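Local structure of structural protein (unclassified Rudivirus, 6WQ0) at residues Ala74-Tyr79 / Glu116-Val121. The protein self-assembles into a helical, filamentous nucleocapsid that wraps the viral DNA and keeps it in the A-form, protecting it under extreme conditions. Sequence-based numbering, arbitrary orientation.
Sequences AIYQGY and EILDAV. With nucleotides of chain B.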
ATOM      1  N   ALA C  74     -63.941 -45.197 -39.356  1.00 21.43           N
ATOM      2  CA  ALA C  74     -63.688 -43.760 -39.350  1.00 21.43           C
ATOM      3  C   ALA C  74     -64.767 -42.994 -40.094  1.00 21.43           C
ATOM      4  O   ALA C  74     -65.230 -41.959 -39.601  1.00 21.43           O
ATOM      5  CB  ALA C  74     -62.317 -43.465 -39.951  1.00 21.43           C
ATOM      6  N   ILE C  75     -65.221 -43.522 -41.235  1.00 21.50           N
ATOM      7  CA  ILE C  75     -66.299 -42.893 -41.995  1.00 21.50           C
ATOM      8  C   ILE C  75     -67.415 -42.478 -41.054  1.00 21.50           C
ATOM      9  O   ILE C  75     -67.670 -41.287 -40.841  1.00 21.50           O
ATOM     10  CB  ILE C  75     -66.824 -43.855 -43.074  1.00 21.50           C
ATOM     11  CG1 ILE C  75     -65.722 -44.236 -44.059  1.00 21.50           C
ATOM     12  CG2 ILE C  75     -68.013 -43.263 -43.808  1.00 21.50           C
ATOM     13  CD1 ILE C  75     -66.134 -45.324 -45.009  1.00 21.50           C
ATOM     14  N   TYR C  76     -68.016 -43.458 -40.386  1.00 22.43           N
ATOM     15  CA  TYR C  76     -69.148 -43.159 -39.530  1.00 22.43           C
ATOM     16  C   TYR C  76     -68.737 -42.300 -38.349  1.00 22.43           C
ATOM     17  O   TYR C  76     -69.443 -41.341 -38.021  1.00 22.43           O
ATOM     18  CB  TYR C  76     -69.812 -44.458 -39.097  1.00 22.43           C
ATOM     19  CG  TYR C  76     -70.151 -45.314 -40.287  1.00 22.43           C
ATOM     20  CD1 TYR C  76     -71.263 -45.037 -41.066  1.00 22.43           C
ATOM     21  CD2 TYR C  76     -69.342 -46.373 -40.659  1.00 22.43           C
ATOM     22  CE1 TYR C  76     -71.570 -45.799 -42.162  1.00 22.43           C
ATOM     23  CE2 TYR C  76     -69.641 -47.141 -41.756  1.00 22.43           C
ATOM     24  CZ  TYR C  76     -70.754 -46.848 -42.505  1.00 22.43           C
ATOM     25  OH  TYR C  76     -71.055 -47.619 -43.598  1.00 22.43           O
ATOM     26  N   GLN C  77     -67.565 -42.562 -37.767  1.00 20.86           N
ATOM     27  CA  GLN C  77     -67.073 -41.672 -36.725  1.00 20.86           C
ATOM     28  C   GLN C  77     -67.062 -40.239 -37.219  1.00 20.86           C
ATOM     29  O   GLN C  77     -67.669 -39.357 -36.598  1.00 20.86           O
ATOM     30  CB  GLN C  77     -65.679 -42.099 -36.272  1.00 20.86           C
ATOM     31  CG  GLN C  77     -65.668 -43.311 -35.362  1.00 20.86           C
ATOM     32  CD  GLN C  77     -66.165 -43.009 -33.967  1.00 20.86           C
ATOM     33  OE1 GLN C  77     -66.386 -41.860 -33.611  1.00 20.86           O
ATOM     34  NE2 GLN C  77     -66.337 -44.044 -33.169  1.00 20.86           N
ATOM     35  N   GLY C  78     -66.457 -40.007 -38.386  1.00 20.41           N
ATOM     36  CA  GLY C  78     -66.450 -38.671 -38.942  1.00 20.41           C
ATOM     37  C   GLY C  78     -67.850 -38.119 -39.077  1.00 20.41           C
ATOM     38  O   GLY C  78     -68.145 -37.034 -38.567  1.00 20.41           O
ATOM     39  N   TYR C  79     -68.751 -38.896 -39.684  1.00 21.86           N
ATOM     40  CA  TYR C  79     -70.126 -38.440 -39.823  1.00 21.86           C
ATOM     41  C   TYR C  79     -70.686 -38.045 -38.469  1.00 21.86           C
ATOM     42  O   TYR C  79     -71.170 -36.920 -38.290  1.00 21.86           O
ATOM     43  CB  TYR C  79     -70.987 -39.524 -40.468  1.00 21.86           C
ATOM     44  CG  TYR C  79     -72.462 -39.202 -40.478  1.00 21.86           C
ATOM     45  CD1 TYR C  79     -73.002 -38.368 -41.444  1.00 21.86           C
ATOM     46  CD2 TYR C  79     -73.317 -39.732 -39.522  1.00 21.86           C
ATOM     47  CE1 TYR C  79     -74.341 -38.072 -41.452  1.00 21.86           C
ATOM     48  CE2 TYR C  79     -74.656 -39.438 -39.527  1.00 21.86           C
ATOM     49  CZ  TYR C  79     -75.164 -38.611 -40.495  1.00 21.86           C
ATOM     50  OH  TYR C  79     -76.504 -38.322 -40.494  1.00 21.86           O
ATOM     51  N   GLU C 116     -78.143 -47.350 -43.694  1.00 29.78           N
ATOM     52  CA  GLU C 116     -78.627 -47.964 -42.462  1.00 29.78           C
ATOM     53  C   GLU C 116     -77.753 -47.595 -41.267  1.00 29.78           C
ATOM     54  O   GLU C 116     -78.264 -47.213 -40.206  1.00 29.78           O
ATOM     55  CB  GLU C 116     -78.687 -49.478 -42.640  1.00 29.78           C
ATOM     56  CG  GLU C 116     -79.227 -50.234 -41.447  1.00 29.78           C
ATOM     57  CD  GLU C 116     -79.251 -51.730 -41.678  1.00 29.78           C
ATOM     58  OE1 GLU C 116     -78.815 -52.171 -42.762  1.00 29.78           O
ATOM     59  OE2 GLU C 116     -79.701 -52.467 -40.777  1.00 29.78           O
ATOM     60  N   ILE C 117     -76.432 -47.696 -41.419  1.00 26.91           N
ATOM     61  CA  ILE C 117     -75.538 -47.336 -40.326  1.00 26.91           C
ATOM     62  C   ILE C 117     -75.552 -45.832 -40.085  1.00 26.91           C
ATOM     63  O   ILE C 117     -75.406 -45.382 -38.944  1.00 26.91           O
ATOM     64  CB  ILE C 117     -74.121 -47.860 -40.609  1.00 26.91           C
ATOM     65  CG1 ILE C 117     -74.191 -49.295 -41.121  1.00 26.91           C
ATOM     66  CG2 ILE C 117     -73.266 -47.793 -39.360  1.00 26.91           C
ATOM     67  CD1 ILE C 117     -72.854 -49.948 -41.269  1.00 26.91           C
ATOM     68  N   LEU C 118     -75.733 -45.031 -41.135  1.00 26.75           N
ATOM     69  CA  LEU C 118     -75.875 -43.592 -40.937  1.00 26.75           C
ATOM     70  C   LEU C 118     -77.112 -43.275 -40.108  1.00 26.75           C
ATOM     71  O   LEU C 118     -77.073 -42.411 -39.225  1.00 26.75           O
ATOM     72  CB  LEU C 118     -75.929 -42.876 -42.285  1.00 26.75           C
ATOM     73  CG  LEU C 118     -74.606 -42.735 -43.035  1.00 26.75           C
ATOM     74  CD1 LEU C 118     -74.761 -41.782 -44.190  1.00 26.75           C
ATOM     75  CD2 LEU C 118     -73.519 -42.258 -42.106  1.00 26.75           C
ATOM     76  N   ASP C 119     -78.215 -43.982 -40.366  1.00 28.23           N
ATOM     77  CA  ASP C 119     -79.416 -43.810 -39.557  1.00 28.23           C
ATOM     78  C   ASP C 119     -79.178 -44.230 -38.114  1.00 28.23           C
ATOM     79  O   ASP C 119     -79.638 -43.561 -37.185  1.00 28.23           O
ATOM     80  CB  ASP C 119     -80.577 -44.599 -40.155  1.00 28.23           C
ATOM     81  CG  ASP C 119     -80.990 -44.084 -41.508  1.00 28.23           C
ATOM     82  OD1 ASP C 119     -80.386 -43.100 -41.975  1.00 28.23           O
ATOM     83  OD2 ASP C 119     -81.916 -44.661 -42.108  1.00 28.23           O
ATOM     84  N   ALA C 120     -78.458 -45.335 -37.903  1.00 26.90           N
ATOM     85  CA  ALA C 120     -78.170 -45.773 -36.539  1.00 26.90           C
ATOM     86  C   ALA C 120     -77.322 -44.751 -35.787  1.00 26.90           C
ATOM     87  O   ALA C 120     -77.564 -44.480 -34.602  1.00 26.90           O
ATOM     88  CB  ALA C 120     -77.475 -47.131 -36.558  1.00 26.90           C
ATOM     89  N   VAL C 121     -76.335 -44.162 -36.460  1.00 26.48           N
ATOM     90  CA  VAL C 121     -75.467 -43.180 -35.815  1.00 26.48           C
ATOM     91  C   VAL C 121     -76.242 -41.908 -35.488  1.00 26.48           C
ATOM     92  O   VAL C 121     -76.156 -41.375 -34.373  1.00 26.48           O
ATOM     93  CB  VAL C 121     -74.243 -42.883 -36.699  1.00 26.48           C
ATOM     94  CG1 VAL C 121     -73.409 -41.783 -36.087  1.00 26.48           C
ATOM     95  CG2 VAL C 121     -73.403 -44.122 -36.860  1.00 26.48           C
TER
ATOM     96  P    DT B 159     -59.488 -42.541 -29.783  1.00 18.41           P
ATOM     97  OP1  DT B 159     -60.182 -43.243 -28.692  1.00 18.41           O
ATOM     98  OP2  DT B 159     -58.347 -43.173 -30.463  1.00 18.41           O
ATOM     99  O5'  DT B 159     -60.553 -42.126 -30.893  1.00 18.41           O
ATOM    100  C5'  DT B 159     -61.832 -42.721 -30.914  1.00 18.41           C
ATOM    101  C4'  DT B 159     -62.342 -42.828 -32.333  1.00 18.41           C
ATOM    102  O4'  DT B 159     -61.729 -41.810 -33.135  1.00 18.41           O
ATOM    103  C3'  DT B 159     -62.022 -44.144 -33.028  1.00 18.41           C
ATOM    104  O3'  DT B 159     -63.202 -44.928 -33.135  1.00 18.41           O
ATOM    105  C2'  DT B 159     -61.479 -43.738 -34.411  1.00 18.41           C
ATOM    106  C1'  DT B 159     -61.719 -42.240 -34.467  1.00 18.41           C
ATOM    107  N1   DT B 159     -60.650 -41.498 -35.200  1.00 18.41           N
ATOM    108  C2   DT B 159     -60.908 -41.001 -36.452  1.00 18.41           C
ATOM    109  O2   DT B 159     -61.979 -41.123 -37.012  1.00 18.41           O
ATOM    110  N3   DT B 159     -59.867 -40.343 -37.029  1.00 18.41           N
ATOM    111  C4   DT B 159     -58.619 -40.135 -36.497  1.00 18.41           C
ATOM    112  O4   DT B 159     -57.747 -39.532 -37.104  1.00 18.41           O
ATOM    113  C5   DT B 159     -58.409 -40.689 -35.183  1.00 18.41           C
ATOM    114  C7   DT B 159     -57.087 -40.533 -34.499  1.00 18.41           C
ATOM    115  C6   DT B 159     -59.423 -41.333 -34.606  1.00 18.41           C
TER
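Y76 and Y79, about one helical turn apart, carry the tight side of this contact, each offering one ring face to an aliphatic branch of 116-121. I117 CG2 stands 3.9 Å from the Y76 ring centroid, 14° off the normal, which makes it a CH-pi contact. L118 CD2 lies over a face of the Y79 ring, 3.7 Å from its centroid, a second CH-pi contact. The same methyl sits at the edge of the Y76 ring, 3.7 Å from Y76 CD1, and so bridges both tyrosines. With CG anti to the backbone N (chi1 172°), Y79 turns a face to this methyl, whereas Y76, with CG anti to the carbonyl carbon, meets it edge-on. Helices 71-89 and 115-126 belong to an all-helical coat protein; the axes of the two short segments come within 10.2 Å at 42°. Helix 94-111 also touches Y79 and L118, while L63 of helix 50-64 reaches Y76 and I117. Packing is looser at V121, buried but over neither ring face: its CG2 is 4.2 Å from Y76 CB. Its CG1 lies at the Y79 edge, 4.0 Å from Y79 CD2. Beyond the interface E116 points away and is exposed. On the DNA-facing side of 74-79, Q77 NE2 approaches O3' of DT159 of chain B at 3.3 Å.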